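Local coordinates for uncharacterized protein YfeY (Escherichia coli, PDB 2QZB), which is of unknown function but belongs to the DUF1131 family and is probably a lipoprotein, at residues Glu61-Asn73 / Ser80-Asp92. Numbering follows the deposited sequence.
Sequences EVMKGDNVAMVIN and SRIDVLDSDIPAD
Lys64 NZ bridges two carboxylates, 2.7 Å from Asp88 OD1 and 2.9 Å from Asp86 OD1, meeting each from above its plane. A long, flexible lysine suits this place: chi1 of -170° sets the Lys64 chain off away from its own N, and a kink at chi3 turns NZ in toward both aspartates, the chain crossing Asp86 at about a right angle. From the opposite face, Asp88 N donates to Asp86 OD1, an Asx turn at the start of the type I turn Asp86-Ile89, while Tyr43 OH bonds Asp86 OD2. Strands 67-73 and 81-84 form an antiparallel hairpin inside the larger sheet, between strands 55-64 and 158-165. Val71 and Asp83 exchange a pair of backbone hydrogen bonds, and Asn73 N reaches Arg81 O at 2.8 Å; here a classic beta bulge sets two residues, Ser80 and Arg81, against Asn73. On the face of Val71, Arg81 grips Asp83 side-on, NE to OD2 (2.7 Å) and NH1 to OD1, which fixes the rotation of the carboxylate. A water joins Asp83 OD2, Val71 O and Asn73 ND2. The other face is apolar: unbranched, extended Met70 runs beside Ile82, SD lying 3.9 Å from CG2, and Met70 CE presses on Ile89 CD1 at a tight 3.5 Å. Beta-branched Ile72, Ile82 and Val84 suit the extended backbone on this buried side.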
ATOM      1  N   GLU A  61     -10.264   7.720  -2.552  1.00 21.05           N
ATOM      2  CA  GLU A  61      -9.446   7.958  -1.374  1.00 22.07           C
ATOM      3  C   GLU A  61     -10.330   7.823  -0.147  1.00 21.39           C
ATOM      4  O   GLU A  61     -11.371   8.496   0.004  1.00 21.51           O
ATOM      5  CB  GLU A  61      -8.778   9.346  -1.429  1.00 22.23           C
ATOM      6  CG  GLU A  61      -7.566   9.399  -2.404  1.00 24.39           C
ATOM      7  CD  GLU A  61      -6.999  10.785  -2.545  1.00 25.07           C
ATOM      8  OE1 GLU A  61      -5.787  10.927  -2.802  1.00 31.76           O
ATOM      9  OE2 GLU A  61      -7.763  11.750  -2.357  1.00 29.16           O
ATOM     10  N   VAL A  62      -9.921   6.923   0.716  1.00 20.86           N
ATOM     11  CA  VAL A  62     -10.556   6.701   1.973  1.00 20.49           C
ATOM     12  C   VAL A  62      -9.846   7.646   2.932  1.00 20.86           C
ATOM     13  O   VAL A  62      -8.645   7.613   3.059  1.00 21.29           O
ATOM     14  CB  VAL A  62     -10.377   5.244   2.413  1.00 20.93           C
ATOM     15  CG1 VAL A  62     -10.968   5.045   3.786  1.00 21.14           C
ATOM     16  CG2 VAL A  62     -11.052   4.277   1.389  1.00 20.15           C
ATOM     17  N   MET A  63     -10.596   8.501   3.591  1.00 20.98           N
ATOM     18  CA  MET A  63      -9.989   9.604   4.325  1.00 22.07           C
ATOM     19  C   MET A  63     -10.117   9.371   5.822  1.00 23.14           C
ATOM     20  O   MET A  63     -11.170   8.963   6.310  1.00 22.93           O
ATOM     21  CB  MET A  63     -10.666  10.937   3.963  1.00 21.07           C
ATOM     22  CG  MET A  63     -10.659  11.295   2.429  1.00 21.00           C
ATOM     23  SD  MET A  63      -8.997  11.470   1.737  1.00 14.28           S
ATOM     24  CE  MET A  63      -8.371  12.927   2.529  1.00 23.75           C
ATOM     25  N   LYS A  64      -9.053   9.661   6.535  1.00 24.83           N
ATOM     26  CA  LYS A  64      -9.056   9.538   7.994  1.00 28.19           C
ATOM     27  C   LYS A  64      -8.663  10.906   8.497  1.00 27.84           C
ATOM     28  O   LYS A  64      -7.512  11.314   8.401  1.00 27.95           O
ATOM     29  CB  LYS A  64      -8.090   8.466   8.473  1.00 27.12           C
ATOM     30  CG  LYS A  64      -8.255   8.144   9.985  1.00 32.42           C
ATOM     31  CD  LYS A  64      -7.370   7.003  10.455  1.00 31.22           C
ATOM     32  CE  LYS A  64      -5.990   7.484  10.887  1.00 37.45           C
ATOM     33  NZ  LYS A  64      -5.338   6.494  11.839  1.00 37.71           N
ATOM     34  N   GLY A  65      -9.664  11.649   8.936  1.00 29.28           N
ATOM     35  CA  GLY A  65      -9.517  13.081   9.141  1.00 29.38           C
ATOM     36  C   GLY A  65      -9.085  13.765   7.864  1.00 30.25           C
ATOM     37  O   GLY A  65      -9.697  13.585   6.798  1.00 30.23           O
ATOM     38  N   ASP A  66      -7.978  14.494   7.982  1.00 30.21           N
ATOM     39  CA  ASP A  66      -7.404  15.347   6.953  1.00 31.55           C
ATOM     40  C   ASP A  66      -6.520  14.589   5.945  1.00 30.48           C
ATOM     41  O   ASP A  66      -6.031  15.170   4.950  1.00 30.66           O
ATOM     42  CB  ASP A  66      -6.523  16.408   7.673  1.00 33.00           C
ATOM     43  CG  ASP A  66      -5.933  15.893   9.053  1.00 38.49           C
ATOM     44  OD1 ASP A  66      -4.762  16.247   9.386  1.00 45.97           O
ATOM     45  OD2 ASP A  66      -6.620  15.161   9.824  1.00 38.74           O
ATOM     46  N   ASN A  67      -6.297  13.309   6.230  1.00 29.27           N
ATOM     47  CA  ASN A  67      -5.233  12.522   5.599  1.00 27.62           C
ATOM     48  C   ASN A  67      -5.803  11.300   4.864  1.00 25.36           C
ATOM     49  O   ASN A  67      -6.821  10.709   5.273  1.00 23.59           O
ATOM     50  CB  ASN A  67      -4.268  12.006   6.672  1.00 29.00           C
ATOM     51  CG  ASN A  67      -3.357  13.092   7.261  1.00 32.08           C
ATOM     52  OD1 ASN A  67      -2.749  13.920   6.560  1.00 35.57           O
ATOM     53  ND2 ASN A  67      -3.246  13.065   8.562  1.00 35.78           N
ATOM     54  N   VAL A  68      -5.118  10.884   3.807  1.00 23.56           N
ATOM     55  CA  VAL A  68      -5.551   9.732   3.059  1.00 21.50           C
ATOM     56  C   VAL A  68      -5.185   8.506   3.868  1.00 21.28           C
ATOM     57  O   VAL A  68      -4.036   8.332   4.242  1.00 20.57           O
ATOM     58  CB  VAL A  68      -4.909   9.723   1.639  1.00 23.14           C
ATOM     59  CG1 VAL A  68      -5.290   8.501   0.878  1.00 19.94           C
ATOM     60  CG2 VAL A  68      -5.340  10.943   0.888  1.00 21.48           C
ATOM     61  N   ALA A  69      -6.181   7.685   4.182  1.00 21.53           N
ATOM     62  CA  ALA A  69      -5.953   6.388   4.864  1.00 21.33           C
ATOM     63  C   ALA A  69      -5.708   5.228   3.881  1.00 21.18           C
ATOM     64  O   ALA A  69      -4.986   4.271   4.206  1.00 20.30           O
ATOM     65  CB  ALA A  69      -7.139   6.036   5.757  1.00 21.32           C
ATOM     66  N   MET A  70      -6.348   5.289   2.701  1.00 21.44           N
ATOM     67  CA  MET A  70      -6.212   4.253   1.635  1.00 20.91           C
ATOM     68  C   MET A  70      -6.548   4.905   0.323  1.00 21.74           C
ATOM     69  O   MET A  70      -7.445   5.766   0.257  1.00 21.07           O
ATOM     70  CB  MET A  70      -7.249   3.095   1.699  1.00 20.85           C
ATOM     71  CG  MET A  70      -7.432   2.304   2.972  1.00 23.60           C
ATOM     72  SD  MET A  70      -8.649   0.936   2.818  1.00 19.28           S
ATOM     73  CE  MET A  70      -9.023   0.859   4.548  1.00 25.28           C
ATOM     74  N   VAL A  71      -5.893   4.408  -0.721  1.00 22.13           N
ATOM     75  CA  VAL A  71      -6.234   4.705  -2.117  1.00 22.05           C
ATOM     76  C   VAL A  71      -6.690   3.407  -2.748  1.00 22.48           C
ATOM     77  O   VAL A  71      -5.946   2.426  -2.730  1.00 22.28           O
ATOM     78  CB  VAL A  71      -5.022   5.207  -2.923  1.00 21.73           C
ATOM     79  CG1 VAL A  71      -5.468   5.609  -4.379  1.00 23.30           C
ATOM     80  CG2 VAL A  71      -4.312   6.402  -2.229  1.00 22.96           C
ATOM     81  N   ILE A  72      -7.901   3.398  -3.309  1.00 21.30           N
ATOM     82  CA  ILE A  72      -8.442   2.237  -3.920  1.00 22.18           C
ATOM     83  C   ILE A  72      -8.496   2.450  -5.440  1.00 24.40           C
ATOM     84  O   ILE A  72      -9.023   3.477  -5.937  1.00 23.80           O
ATOM     85  CB  ILE A  72      -9.855   1.971  -3.380  1.00 21.52           C
ATOM     86  CG1 ILE A  72      -9.826   1.832  -1.855  1.00 21.98           C
ATOM     87  CG2 ILE A  72     -10.435   0.748  -4.049  1.00 23.16           C
ATOM     88  CD1 ILE A  72     -11.238   1.769  -1.205  1.00 22.54           C
ATOM     89  N   ASN A  73      -7.927   1.497  -6.165  1.00 25.74           N
ATOM     90  CA  ASN A  73      -7.868   1.513  -7.637  1.00 27.79           C
ATOM     91  C   ASN A  73      -8.531   0.274  -8.177  1.00 28.76           C
ATOM     92  O   ASN A  73      -8.699  -0.718  -7.464  1.00 28.59           O
ATOM     93  CB  ASN A  73      -6.416   1.612  -8.148  1.00 28.42           C
ATOM     94  CG  ASN A  73      -5.872   3.030  -8.111  1.00 30.23           C
ATOM     95  OD1 ASN A  73      -6.285   3.871  -8.899  1.00 37.04           O
ATOM     96  ND2 ASN A  73      -4.918   3.294  -7.228  1.00 30.76           N
ATOM     97  N   SER A  80      -8.604  -3.555  -7.986  1.00 29.58           N
ATOM     98  CA  SER A  80      -7.395  -4.301  -8.333  1.00 29.83           C
ATOM     99  C   SER A  80      -6.121  -3.936  -7.533  1.00 28.35           C
ATOM    100  O   SER A  80      -5.113  -4.645  -7.612  1.00 26.77           O
ATOM    101  CB  SER A  80      -7.116  -4.148  -9.819  1.00 30.18           C
ATOM    102  OG  SER A  80      -6.848  -2.804 -10.086  1.00 31.99           O
ATOM    103  N   ARG A  81      -6.181  -2.837  -6.769  1.00 25.71           N
ATOM    104  CA  ARG A  81      -5.060  -2.378  -5.935  1.00 24.13           C
ATOM    105  C   ARG A  81      -5.611  -1.499  -4.809  1.00 24.10           C
ATOM    106  O   ARG A  81      -6.587  -0.721  -5.041  1.00 21.85           O
ATOM    107  CB  ARG A  81      -4.041  -1.586  -6.759  1.00 23.53           C
ATOM    108  CG  ARG A  81      -2.843  -0.993  -5.947  1.00 23.79           C
ATOM    109  CD  ARG A  81      -1.825  -0.268  -6.816  1.00 25.44           C
ATOM    110  NE  ARG A  81      -0.886   0.512  -6.022  1.00 27.51           N
ATOM    111  CZ  ARG A  81       0.295   0.970  -6.437  1.00 31.17           C
ATOM    112  NH1 ARG A  81       1.054   1.691  -5.615  1.00 28.56           N
ATOM    113  NH2 ARG A  81       0.723   0.733  -7.677  1.00 31.96           N
ATOM    114  N   ILE A  82      -5.017  -1.639  -3.610  1.00 22.63           N
ATOM    115  CA  ILE A  82      -5.345  -0.775  -2.433  1.00 22.50           C
ATOM    116  C   ILE A  82      -4.021  -0.439  -1.788  1.00 23.11           C
ATOM    117  O   ILE A  82      -3.265  -1.361  -1.413  1.00 23.36           O
ATOM    118  CB  ILE A  82      -6.224  -1.485  -1.380  1.00 22.48           C
ATOM    119  CG1 ILE A  82      -7.535  -1.989  -2.006  1.00 21.91           C
ATOM    120  CG2 ILE A  82      -6.520  -0.524  -0.156  1.00 22.44           C
ATOM    121  CD1 ILE A  82      -8.193  -3.207  -1.298  1.00 22.70           C
ATOM    122  N   ASP A  83      -3.698   0.849  -1.721  1.00 22.00           N
ATOM    123  CA  ASP A  83      -2.545   1.306  -0.945  1.00 23.29           C
ATOM    124  C   ASP A  83      -3.015   1.751   0.449  1.00 22.94           C
ATOM    125  O   ASP A  83      -3.956   2.532   0.554  1.00 23.52           O
ATOM    126  CB  ASP A  83      -1.881   2.470  -1.649  1.00 23.42           C
ATOM    127  CG  ASP A  83      -1.416   2.109  -3.072  1.00 28.35           C
ATOM    128  OD1 ASP A  83      -0.447   2.717  -3.541  1.00 32.91           O
ATOM    129  OD2 ASP A  83      -2.038   1.230  -3.713  1.00 33.42           O
ATOM    130  N   VAL A  84      -2.393   1.236   1.500  1.00 22.60           N
ATOM    131  CA  VAL A  84      -2.845   1.513   2.858  1.00 21.92           C
ATOM    132  C   VAL A  84      -1.825   2.439   3.476  1.00 23.23           C
ATOM    133  O   VAL A  84      -0.617   2.159   3.458  1.00 23.24           O
ATOM    134  CB  VAL A  84      -3.061   0.242   3.709  1.00 23.08           C
ATOM    135  CG1 VAL A  84      -3.542   0.593   5.164  1.00 21.46           C
ATOM    136  CG2 VAL A  84      -4.097  -0.668   3.064  1.00 20.54           C
ATOM    137  N   LEU A  85      -2.291   3.558   3.993  1.00 23.17           N
ATOM    138  CA  LEU A  85      -1.402   4.483   4.695  1.00 24.81           C
ATOM    139  C   LEU A  85      -1.810   4.678   6.155  1.00 26.43           C
ATOM    140  O   LEU A  85      -1.131   5.364   6.911  1.00 27.86           O
ATOM    141  CB  LEU A  85      -1.394   5.827   3.974  1.00 25.39           C
ATOM    142  CG  LEU A  85      -1.002   5.807   2.485  1.00 24.32           C
ATOM    143  CD1 LEU A  85      -2.154   5.530   1.517  1.00 26.11           C
ATOM    144  CD2 LEU A  85      -0.465   7.135   2.162  1.00 31.28           C
ATOM    145  N   ASP A  86      -2.940   4.100   6.523  1.00 27.51           N
ATOM    146  CA  ASP A  86      -3.505   4.163   7.874  1.00 29.47           C
ATOM    147  C   ASP A  86      -2.679   3.273   8.790  1.00 30.42           C
ATOM    148  O   ASP A  86      -2.599   2.030   8.586  1.00 28.54           O
ATOM    149  CB  ASP A  86      -4.937   3.643   7.840  1.00 29.71           C
ATOM    150  CG  ASP A  86      -5.688   3.833   9.159  1.00 32.21           C
ATOM    151  OD1 ASP A  86      -5.084   4.147  10.219  1.00 32.57           O
ATOM    152  OD2 ASP A  86      -6.917   3.647   9.116  1.00 32.79           O
ATOM    153  N   SER A  87      -2.060   3.905   9.796  1.00 30.88           N
ATOM    154  CA  SER A  87      -1.128   3.181  10.655  1.00 32.58           C
ATOM    155  C   SER A  87      -1.875   2.161  11.499  1.00 32.10           C
ATOM    156  O   SER A  87      -1.283   1.198  11.956  1.00 33.12           O
ATOM    157  CB  SER A  87      -0.313   4.151  11.528  1.00 33.41           C
ATOM    158  OG  SER A  87      -1.207   4.879  12.357  1.00 35.10           O
ATOM    159  N   ASP A  88      -3.180   2.360  11.673  1.00 31.60           N
ATOM    160  CA  ASP A  88      -4.036   1.419  12.372  1.00 31.59           C
ATOM    161  C   ASP A  88      -4.399   0.132  11.621  1.00 31.01           C
ATOM    162  O   ASP A  88      -5.048  -0.748  12.192  1.00 31.40           O
ATOM    163  CB  ASP A  88      -5.337   2.096  12.811  1.00 32.29           C
ATOM    164  CG  ASP A  88      -5.093   3.316  13.698  1.00 35.86           C
ATOM    165  OD1 ASP A  88      -5.787   4.347  13.485  1.00 35.84           O
ATOM    166  OD2 ASP A  88      -4.197   3.223  14.578  1.00 36.89           O
ATOM    167  N   ILE A  89      -4.010   0.012  10.361  1.00 29.30           N
ATOM    168  CA  ILE A  89      -4.302  -1.228   9.623  1.00 28.13           C
ATOM    169  C   ILE A  89      -2.985  -1.936   9.356  1.00 27.46           C
ATOM    170  O   ILE A  89      -2.218  -1.482   8.517  1.00 26.92           O
ATOM    171  CB  ILE A  89      -5.020  -0.896   8.274  1.00 28.62           C
ATOM    172  CG1 ILE A  89      -6.294  -0.087   8.572  1.00 28.23           C
ATOM    173  CG2 ILE A  89      -5.285  -2.180   7.423  1.00 26.90           C
ATOM    174  CD1 ILE A  89      -7.012   0.374   7.360  1.00 31.97           C
ATOM    175  N   PRO A  90      -2.726  -3.054  10.046  1.00 27.42           N
ATOM    176  CA  PRO A  90      -1.493  -3.774   9.765  1.00 27.88           C
ATOM    177  C   PRO A  90      -1.707  -4.809   8.649  1.00 27.60           C
ATOM    178  O   PRO A  90      -2.837  -5.090   8.273  1.00 27.33           O
ATOM    179  CB  PRO A  90      -1.192  -4.463  11.110  1.00 29.03           C
ATOM    180  CG  PRO A  90      -2.652  -4.822  11.661  1.00 28.39           C
ATOM    181  CD  PRO A  90      -3.575  -3.757  11.036  1.00 27.68           C
ATOM    182  N   ALA A  91      -0.617  -5.337   8.103  1.00 28.23           N
ATOM    183  CA  ALA A  91      -0.662  -6.513   7.264  1.00 28.65           C
ATOM    184  C   ALA A  91      -0.802  -7.740   8.164  1.00 29.35           C
ATOM    185  O   ALA A  91      -0.379  -7.716   9.309  1.00 30.02           O
ATOM    186  CB  ALA A  91       0.612  -6.602   6.415  1.00 28.11           C
ATOM    187  N   ASP A  92      -1.372  -8.824   7.663  1.00 29.27           N
ATOM    188  CA  ASP A  92      -1.520 -10.001   8.508  1.00 30.81           C
ATOM    189  C   ASP A  92      -0.168 -10.756   8.619  1.00 31.13           C
ATOM    190  O   ASP A  92      -0.036 -11.706   9.379  1.00 31.62           O
ATOM    191  CB  ASP A  92      -2.689 -10.878   8.046  1.00 30.63           C
ATOM    192  CG  ASP A  92      -2.409 -11.579   6.755  1.00 31.29           C
ATOM    193  OD1 ASP A  92      -1.317 -11.389   6.190  1.00 35.86           O
ATOM    194  OD2 ASP A  92      -3.274 -12.344   6.298  1.00 34.38           O
TER
HETATM  195  O   HOH W   1      -4.257   2.083  -5.035  1.00 40.54           O